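Side-chain contacts in ferric iron-binding protein HitA (Pseudomonas aeruginosa PAO1, PDB 6IWF), which binds ferric iron, probably as the solute-binding protein of an iron-uptake system, and is implicated in the internalization of gallium: residues A[36-41]-A[59-64]; A[44-49]-A[65-70]; A[110-115]-A[187-192]. One frame throughout, in Å; residues are numbered along the deposited sequence.

In the fold
Contacts 1 and 2 are neighbours: their centres lie about 10 Å apart, they touch, and both join helix 38-48 to helix 63-70, first at the beginnings of the two helices and then further along. Along the chain their four segments alternate, 36-41, 44-49, 59-64 and 65-70, with strand 56-59 between the helices. Contact 3 follows in series, its centre about 30 Å from that of contact 1 and about 40 Å from that of contact 2, on the other side of the chain's centre from contact 2. It joins the loop after strand 97-108 to strand 190-194, which pairs with that strand. Contact 1 holds the iron ligand Glu60; contacts 2 and 3 lie away from the metal site.

Contact 1: A[36-41]-A[59-64]; sequences GGDGQL and TEESPP
The carboxylate of Asp38 reaches across to the backbone at 59-61 and takes two N-H groups, one on each oxygen. Glu60 N gives the straighter bond, 3.0 Å to Asp38 OD1 at 156°, on the syn lone pair of that oxygen. Glu61 N reaches Asp38 OD2, also at 3.0 Å, on its syn side and slightly out of the carboxylate plane. Two grips hold the carboxylate against rotation, and the short, flat-headed aspartate suits a pair of successive amides. Beneath the head, Asp38 CB rests on Pro64 CG at 3.7 Å, where the proline of helix 63-70 offers an apolar surface. In this periplasmic-binding-protein fold Glu60 binds ferric iron in the metal-loaded protein, so Asp38, bonded to its backbone, probably acts as a second-shell residue that positions it. Here, without the metal, Glu60 OE1 is hydrogen-bonded to OH of Tyr196, another iron ligand. Further out, Thr59 OG1 bonds Glu61 O at 2.7 Å, a local link; chi1 of 61° sets this hydroxyl between the backbone N and the carbonyl carbon. Behind Asp38, Gly37 occupies the N-cap position of helix 38-48, and its N-H bonds Gln40 OE1 at 3.3 Å from above the amide's carbonyl plane.

Contact 2: A[44-49]-A[65-70]; sequences QITEEG and LIRLAS
Thr46 and Leu68 mark the nearest approach of two helices that run almost side by side in the same sense: the short axes of 44-48 and 65-70 are 19° from parallel and come within 11.4 Å, and the CA atoms of Thr46 and Leu68 are 7.7 Å apart. At that spacing the side chains must bridge the gap. On the buried side, Ile45 CD1 meets Leu68 CD1 at 4.2 Å, methyl against methyl; both branched residues also pack on Leu57 of strand 56-59, and their hydrocarbon bulk suits a site between helices and sheet. Toward the surface, Thr46 meets two partners. Its OG1 touches Leu68 CD2 at 3.6 Å and lies over one face of the Arg67 guanidinium, near its NH2 end, 3.6 Å from that atom. The hydroxyl's hydrogen-bond partner is the carbonyl of Ala42, one turn back, and chi1 of -60° turns OG1 beside the backbone N, where that bond can form. Arg67 starts alongside the contact, but its chain, extended from CG to NE, carries the flat head across to helix 38-48, where NH1 makes a weak hydrogen bond to Ser43 OG. A long, solvent-tolerant chain is well placed at this edge. Two near-parallel helices joined through a strand between them, and packed on its sheet, are characteristic of the alpha/beta lobes of the periplasmic binding protein fold.

Contact 3: A[110-115]-A[187-192]; sequences PKKIDE and EVDMAL
Asp189 OD1 lies against the aliphatic part of Lys112, 3.4 Å from CB and 3.5 Å from CD, while the other oxygen, OD2, forms a salt bridge with NE of Arg133. The carboxylate is thus held by arginine on one oxygen and bordered by lysine methylenes at the other. Lys112 and Asp189 cross at about a right angle. With the lysine chain bent at chi2 and chi4, the ammonium remains 5.8 Å from OD1, measured from NZ; its charge may still weakly favour the ionised carboxylate. Asp189 stands just before strand 190-194, whose backbone pairs with strands 97-108 and 134-136 of the mixed sheet, and segment 110-115 belongs to the loop leaving the first of these, so the contact places that loop against the start of a neighbouring strand. Deeper in, Ile113 and Met190 supply the apolar half. The methyl CE of Met190 packs against Ile113 CD1 at 3.7 Å and CG2 at 3.9 Å, sitting across two branches of the isoleucine. Bending at chi3, 44°, brings that methyl round to the loop. Methionine suits the task because its flexible thioether can fit a methyl to the branched surface, and Leu118 touches both residues.

Contact 1: A[36-41]-A[59-64]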
loop_
_atom_site.group_PDB
_atom_site.type_symbol
_atom_site.label_atom_id
_atom_site.label_comp_id
_atom_site.label_asym_id
_atom_site.label_seq_id
_atom_site.Cartn_x
_atom_site.Cartn_y
_atom_site.Cartn_z
ATOM N N GLY A 36 5.747 -2.912 13.219
ATOM C CA GLY A 36 4.353 -2.853 13.626
ATOM C C GLY A 36 3.468 -2.634 12.421
ATOM O O GLY A 36 3.940 -2.490 11.290
ATOM N N GLY A 37 2.161 -2.635 12.669
ATOM C CA GLY A 37 1.233 -2.217 11.641
ATOM C C GLY A 37 1.180 -0.702 11.546
ATOM O O GLY A 37 1.436 0.006 12.519
ATOM N N ASP A 38 0.860 -0.217 10.342
ATOM C CA ASP A 38 0.695 1.210 10.062
ATOM C C ASP A 38 -0.037 1.949 11.177
ATOM O O ASP A 38 0.500 2.876 11.795
ATOM C CB ASP A 38 -0.086 1.390 8.753
ATOM C CG ASP A 38 0.780 1.261 7.506
ATOM O OD1 ASP A 38 1.999 0.970 7.622
ATOM O OD2 ASP A 38 0.212 1.440 6.399
ATOM N N GLY A 39 -1.281 1.542 11.441
ATOM C CA GLY A 39 -2.088 2.252 12.424
ATOM C C GLY A 39 -1.561 2.111 13.840
ATOM O O GLY A 39 -1.586 3.070 14.618
ATOM N N GLN A 40 -1.082 0.915 14.195
ATOM C CA GLN A 40 -0.487 0.719 15.510
ATOM C C GLN A 40 0.710 1.644 15.697
ATOM O O GLN A 40 0.863 2.277 16.749
ATOM C CB GLN A 40 -0.087 -0.751 15.679
ATOM C CG GLN A 40 0.914 -1.040 16.781
ATOM C CD GLN A 40 1.738 -2.304 16.514
ATOM O OE1 GLN A 40 1.323 -3.197 15.762
ATOM N NE2 GLN A 40 2.919 -2.374 17.125
ATOM N N LEU A 41 1.543 1.771 14.662
ATOM C CA LEU A 41 2.714 2.636 14.773
ATOM C C LEU A 41 2.313 4.105 14.822
ATOM O O LEU A 41 2.870 4.875 15.615
ATOM C CB LEU A 41 3.674 2.375 13.617
ATOM C CG LEU A 41 4.335 0.995 13.664
ATOM C CD1 LEU A 41 5.037 0.740 12.339
ATOM C CD2 LEU A 41 5.310 0.932 14.822
ATOM N N THR A 59 5.496 3.545 6.051
ATOM C CA THR A 59 4.190 2.898 6.076
ATOM C C THR A 59 3.853 2.252 4.737
ATOM O O THR A 59 4.293 2.697 3.670
ATOM C CB THR A 59 3.071 3.880 6.440
ATOM O OG1 THR A 59 3.009 4.929 5.468
ATOM C CG2 THR A 59 3.286 4.455 7.839
ATOM N N GLU A 60 3.029 1.207 4.817
ATOM C CA GLU A 60 2.489 0.555 3.629
ATOM C C GLU A 60 1.547 1.469 2.856
ATOM O O GLU A 60 1.470 1.391 1.625
ATOM C CB GLU A 60 1.746 -0.714 4.039
ATOM C CG GLU A 60 2.404 -1.996 3.627
ATOM C CD GLU A 60 1.425 -3.142 3.624
ATOM O OE1 GLU A 60 1.243 -3.752 2.552
ATOM O OE2 GLU A 60 0.830 -3.414 4.688
ATOM N N GLU A 61 0.782 2.316 3.564
ATOM C CA GLU A 61 -0.250 3.136 2.950
ATOM C C GLU A 61 -0.140 4.572 3.440
ATOM O O GLU A 61 0.521 4.866 4.444
ATOM C CB GLU A 61 -1.655 2.603 3.257
ATOM C CG GLU A 61 -1.775 1.085 3.210
ATOM C CD GLU A 61 -1.765 0.517 1.800
ATOM O OE1 GLU A 61 -1.765 -0.737 1.681
ATOM O OE2 GLU A 61 -1.760 1.299 0.815
ATOM N N SER A 62 -0.824 5.466 2.734
ATOM C CA SER A 62 -0.713 6.893 3.031
ATOM C C SER A 62 -1.648 7.433 4.121
ATOM O O SER A 62 -1.286 8.436 4.746
ATOM C CB SER A 62 -0.911 7.705 1.745
ATOM O OG SER A 62 -2.080 7.305 1.053
ATOM N N PRO A 63 -2.826 6.852 4.398
ATOM C CA PRO A 63 -3.717 7.444 5.446
ATOM C C PRO A 63 -3.011 7.728 6.768
ATOM O O PRO A 63 -3.200 8.821 7.325
ATOM C CB PRO A 63 -4.824 6.389 5.596
ATOM C CG PRO A 63 -4.986 5.904 4.178
ATOM C CD PRO A 63 -3.560 5.808 3.639
ATOM N N PRO A 64 -2.185 6.820 7.313
ATOM C CA PRO A 64 -1.493 7.175 8.570
ATOM C C PRO A 64 -0.582 8.382 8.445
ATOM O O PRO A 64 -0.410 9.127 9.424
ATOM C CB PRO A 64 -0.688 5.909 8.912
ATOM C CG PRO A 64 -1.328 4.826 8.130
ATOM C CD PRO A 64 -1.829 5.454 6.883
#

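Contact 2: A[44-49]-A[65-70]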
loop_
_atom_site.group_PDB
_atom_site.type_symbol
_atom_site.label_atom_id
_atom_site.label_comp_id
_atom_site.label_asym_id
_atom_site.label_seq_id
_atom_site.Cartn_x
_atom_site.Cartn_y
_atom_site.Cartn_z
ATOM N N GLN A 44 1.036 4.700 18.231
ATOM C CA GLN A 44 2.132 4.744 19.190
ATOM C C GLN A 44 2.837 6.090 19.142
ATOM O O GLN A 44 3.110 6.699 20.183
ATOM C CB GLN A 44 3.118 3.615 18.915
ATOM C CG GLN A 44 4.231 3.495 19.957
ATOM C CD GLN A 44 5.161 2.328 19.678
ATOM O OE1 GLN A 44 4.809 1.403 18.936
ATOM N NE2 GLN A 44 6.358 2.364 20.264
ATOM N N ILE A 45 3.134 6.578 17.931
ATOM C CA ILE A 45 3.780 7.882 17.808
ATOM C C ILE A 45 2.898 8.970 18.404
ATOM O O ILE A 45 3.384 9.873 19.096
ATOM C CB ILE A 45 4.124 8.180 16.338
ATOM C CG1 ILE A 45 5.277 7.284 15.880
ATOM C CG2 ILE A 45 4.485 9.654 16.163
ATOM C CD1 ILE A 45 5.472 7.245 14.355
ATOM N N THR A 46 1.590 8.897 18.152
ATOM C CA THR A 46 0.672 9.890 18.697
ATOM C C THR A 46 0.681 9.865 20.226
ATOM O O THR A 46 0.690 10.921 20.869
ATOM C CB THR A 46 -0.730 9.655 18.142
ATOM O OG1 THR A 46 -0.707 9.765 16.712
ATOM C CG2 THR A 46 -1.717 10.677 18.700
ATOM N N GLU A 47 0.716 8.670 20.829
ATOM C CA GLU A 47 0.721 8.580 22.292
ATOM C C GLU A 47 2.088 8.901 22.886
ATOM O O GLU A 47 2.167 9.542 23.941
ATOM C CB GLU A 47 0.273 7.190 22.755
ATOM C CG GLU A 47 -0.949 6.690 22.022
ATOM C CD GLU A 47 -1.629 5.484 22.651
ATOM O OE1 GLU A 47 -1.216 5.066 23.756
ATOM O OE2 GLU A 47 -2.577 4.949 22.022
ATOM N N GLU A 48 3.173 8.463 22.240
ATOM C CA GLU A 48 4.506 8.716 22.786
ATOM C C GLU A 48 4.865 10.197 22.742
ATOM O O GLU A 48 5.641 10.667 23.583
ATOM C CB GLU A 48 5.558 7.904 22.026
ATOM C CG GLU A 48 5.673 6.439 22.419
ATOM C CD GLU A 48 6.447 5.613 21.393
ATOM O OE1 GLU A 48 6.644 6.087 20.249
ATOM O OE2 GLU A 48 6.845 4.477 21.729
ATOM N N GLY A 49 4.336 10.934 21.765
ATOM C CA GLY A 49 4.528 12.377 21.728
ATOM C C GLY A 49 5.988 12.760 21.576
ATOM O O GLY A 49 6.684 12.309 20.657
ATOM N N LEU A 65 0.041 8.584 7.281
ATOM C CA LEU A 65 0.916 9.740 7.119
ATOM C C LEU A 65 0.105 11.020 7.026
ATOM O O LEU A 65 0.498 12.052 7.585
ATOM C CB LEU A 65 1.795 9.583 5.877
ATOM C CG LEU A 65 2.704 8.361 5.852
ATOM C CD1 LEU A 65 3.353 8.224 4.466
ATOM C CD2 LEU A 65 3.750 8.482 6.935
ATOM N N ILE A 66 -1.024 10.975 6.313
ATOM C CA ILE A 66 -1.886 12.145 6.231
ATOM C C ILE A 66 -2.403 12.492 7.617
ATOM O O ILE A 66 -2.462 13.668 7.992
ATOM C CB ILE A 66 -3.025 11.901 5.218
ATOM C CG1 ILE A 66 -2.440 11.844 3.795
ATOM C CG2 ILE A 66 -4.087 12.999 5.309
ATOM C CD1 ILE A 66 -3.390 11.312 2.771
ATOM N N ARG A 67 -2.709 11.464 8.426
ATOM C CA ARG A 67 -3.156 11.680 9.806
ATOM C C ARG A 67 -2.072 12.365 10.631
ATOM O O ARG A 67 -2.319 13.399 11.265
ATOM C CB ARG A 67 -3.562 10.342 10.446
ATOM C CG ARG A 67 -3.858 10.392 11.963
ATOM C CD ARG A 67 -3.810 8.992 12.613
ATOM N NE ARG A 67 -3.965 9.055 14.068
ATOM C CZ ARG A 67 -3.715 8.047 14.900
ATOM N NH1 ARG A 67 -3.293 6.882 14.434
ATOM N NH2 ARG A 67 -3.887 8.204 16.208
ATOM N N LEU A 68 -0.855 11.805 10.622
ATOM C CA LEU A 68 0.237 12.364 11.415
ATOM C C LEU A 68 0.652 13.740 10.910
ATOM O O LEU A 68 1.077 14.598 11.701
ATOM C CB LEU A 68 1.435 11.414 11.389
ATOM C CG LEU A 68 1.253 10.080 12.117
ATOM C CD1 LEU A 68 2.564 9.342 12.137
ATOM C CD2 LEU A 68 0.778 10.292 13.527
ATOM N N ALA A 69 0.591 13.951 9.593
ATOM C CA ALA A 69 0.909 15.266 9.046
ATOM C C ALA A 69 -0.086 16.309 9.524
ATOM O O ALA A 69 0.298 17.426 9.899
ATOM C CB ALA A 69 0.925 15.221 7.519
ATOM N N SER A 70 -1.372 15.965 9.500
ATOM C CA SER A 70 -2.398 16.885 9.986
ATOM C C SER A 70 -2.167 17.264 11.441
ATOM O O SER A 70 -2.472 18.394 11.838
ATOM C CB SER A 70 -3.787 16.264 9.832
ATOM O OG SER A 70 -4.123 16.082 8.472
#

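Contact 3: A[110-115]-A[187-192]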
loop_
_atom_site.group_PDB
_atom_site.type_symbol
_atom_site.label_atom_id
_atom_site.label_comp_id
_atom_site.label_asym_id
_atom_site.label_seq_id
_atom_site.Cartn_x
_atom_site.Cartn_y
_atom_site.Cartn_z
ATOM N N PRO A 110 -7.323 -19.703 -13.634
ATOM C CA PRO A 110 -7.887 -19.922 -14.978
ATOM C C PRO A 110 -8.426 -21.319 -15.191
ATOM O O PRO A 110 -9.107 -21.543 -16.202
ATOM C CB PRO A 110 -6.701 -19.627 -15.919
ATOM C CG PRO A 110 -5.483 -19.737 -15.073
ATOM C CD PRO A 110 -5.872 -19.438 -13.659
ATOM N N LYS A 111 -8.138 -22.269 -14.295
ATOM C CA LYS A 111 -8.793 -23.567 -14.368
ATOM C C LYS A 111 -10.235 -23.497 -13.893
ATOM O O LYS A 111 -11.046 -24.353 -14.268
ATOM C CB LYS A 111 -8.027 -24.594 -13.540
ATOM C CG LYS A 111 -6.553 -24.656 -13.876
ATOM C CD LYS A 111 -6.245 -25.844 -14.758
ATOM C CE LYS A 111 -5.512 -26.928 -13.981
ATOM N NZ LYS A 111 -5.276 -28.133 -14.829
ATOM N N LYS A 112 -10.577 -22.484 -13.094
ATOM C CA LYS A 112 -11.907 -22.382 -12.517
ATOM C C LYS A 112 -12.753 -21.275 -13.121
ATOM O O LYS A 112 -13.976 -21.324 -12.987
ATOM C CB LYS A 112 -11.807 -22.161 -11.005
ATOM C CG LYS A 112 -10.998 -23.238 -10.305
ATOM C CD LYS A 112 -11.812 -23.897 -9.216
ATOM C CE LYS A 112 -11.020 -24.977 -8.520
ATOM N NZ LYS A 112 -11.322 -26.338 -9.059
ATOM N N ILE A 113 -12.142 -20.299 -13.787
ATOM C CA ILE A 113 -12.890 -19.257 -14.478
ATOM C C ILE A 113 -12.050 -18.750 -15.638
ATOM O O ILE A 113 -10.862 -18.457 -15.472
ATOM C CB ILE A 113 -13.299 -18.104 -13.535
ATOM C CG1 ILE A 113 -14.182 -17.110 -14.290
ATOM C CG2 ILE A 113 -12.064 -17.376 -12.924
ATOM C CD1 ILE A 113 -15.073 -16.271 -13.371
ATOM N N ASP A 114 -12.660 -18.670 -16.819
ATOM C CA ASP A 114 -11.968 -18.110 -17.971
ATOM C C ASP A 114 -11.850 -16.597 -17.833
ATOM O O ASP A 114 -12.727 -15.930 -17.283
ATOM C CB ASP A 114 -12.700 -18.445 -19.275
ATOM C CG ASP A 114 -12.751 -19.941 -19.561
ATOM O OD1 ASP A 114 -11.727 -20.633 -19.361
ATOM O OD2 ASP A 114 -13.820 -20.427 -20.003
ATOM N N GLU A 115 -10.750 -16.059 -18.356
ATOM C CA GLU A 115 -10.521 -14.617 -18.313
ATOM C C GLU A 115 -11.709 -13.832 -18.868
ATOM O O GLU A 115 -12.108 -12.806 -18.300
ATOM C CB GLU A 115 -9.237 -14.283 -19.079
ATOM C CG GLU A 115 -8.892 -12.810 -19.123
ATOM C CD GLU A 115 -7.812 -12.491 -20.152
ATOM O OE1 GLU A 115 -7.449 -13.397 -20.936
ATOM O OE2 GLU A 115 -7.330 -11.337 -20.180
ATOM N N GLU A 187 -9.071 -23.118 -3.917
ATOM C CA GLU A 187 -10.109 -23.066 -2.894
ATOM C C GLU A 187 -11.148 -21.991 -3.174
ATOM O O GLU A 187 -12.305 -22.122 -2.756
ATOM C CB GLU A 187 -9.480 -22.830 -1.524
ATOM C CG GLU A 187 -8.660 -24.009 -1.039
ATOM C CD GLU A 187 -7.472 -23.566 -0.228
ATOM O OE1 GLU A 187 -6.395 -24.192 -0.349
ATOM O OE2 GLU A 187 -7.627 -22.578 0.526
ATOM N N VAL A 188 -10.765 -20.931 -3.874
ATOM C CA VAL A 188 -11.687 -19.866 -4.241
ATOM C C VAL A 188 -11.276 -19.405 -5.629
ATOM O O VAL A 188 -10.092 -19.445 -5.981
ATOM C CB VAL A 188 -11.689 -18.707 -3.211
ATOM C CG1 VAL A 188 -10.362 -17.906 -3.241
ATOM C CG2 VAL A 188 -12.894 -17.795 -3.436
ATOM N N ASP A 189 -12.265 -19.007 -6.445
ATOM C CA ASP A 189 -11.979 -18.775 -7.859
ATOM C C ASP A 189 -11.146 -17.517 -8.080
ATOM O O ASP A 189 -10.348 -17.469 -9.020
ATOM C CB ASP A 189 -13.274 -18.668 -8.669
ATOM C CG ASP A 189 -14.051 -19.981 -8.733
ATOM O OD1 ASP A 189 -13.527 -21.029 -8.283
ATOM O OD2 ASP A 189 -15.198 -19.963 -9.238
ATOM N N MET A 190 -11.325 -16.487 -7.252
ATOM C CA MET A 190 -10.618 -15.227 -7.453
ATOM C C MET A 190 -10.456 -14.517 -6.112
ATOM O O MET A 190 -11.076 -14.886 -5.119
ATOM C CB MET A 190 -11.362 -14.338 -8.468
ATOM C CG MET A 190 -12.748 -13.937 -8.058
ATOM S SD MET A 190 -13.719 -13.295 -9.462
ATOM C CE MET A 190 -13.309 -14.445 -10.659
ATOM N N ALA A 191 -9.623 -13.475 -6.088
ATOM C CA ALA A 191 -9.474 -12.682 -4.874
ATOM C C ALA A 191 -9.044 -11.267 -5.224
ATOM O O ALA A 191 -8.282 -11.059 -6.173
ATOM C CB ALA A 191 -8.455 -13.304 -3.903
ATOM N N LEU A 192 -9.541 -10.312 -4.437
ATOM C CA LEU A 192 -9.186 -8.902 -4.547
ATOM C C LEU A 192 -7.958 -8.650 -3.684
ATOM O O LEU A 192 -8.021 -8.820 -2.464
ATOM C CB LEU A 192 -10.355 -8.042 -4.069
ATOM C CG LEU A 192 -11.657 -8.165 -4.862
ATOM C CD1 LEU A 192 -12.754 -7.402 -4.162
ATOM C CD2 LEU A 192 -11.432 -7.615 -6.281
#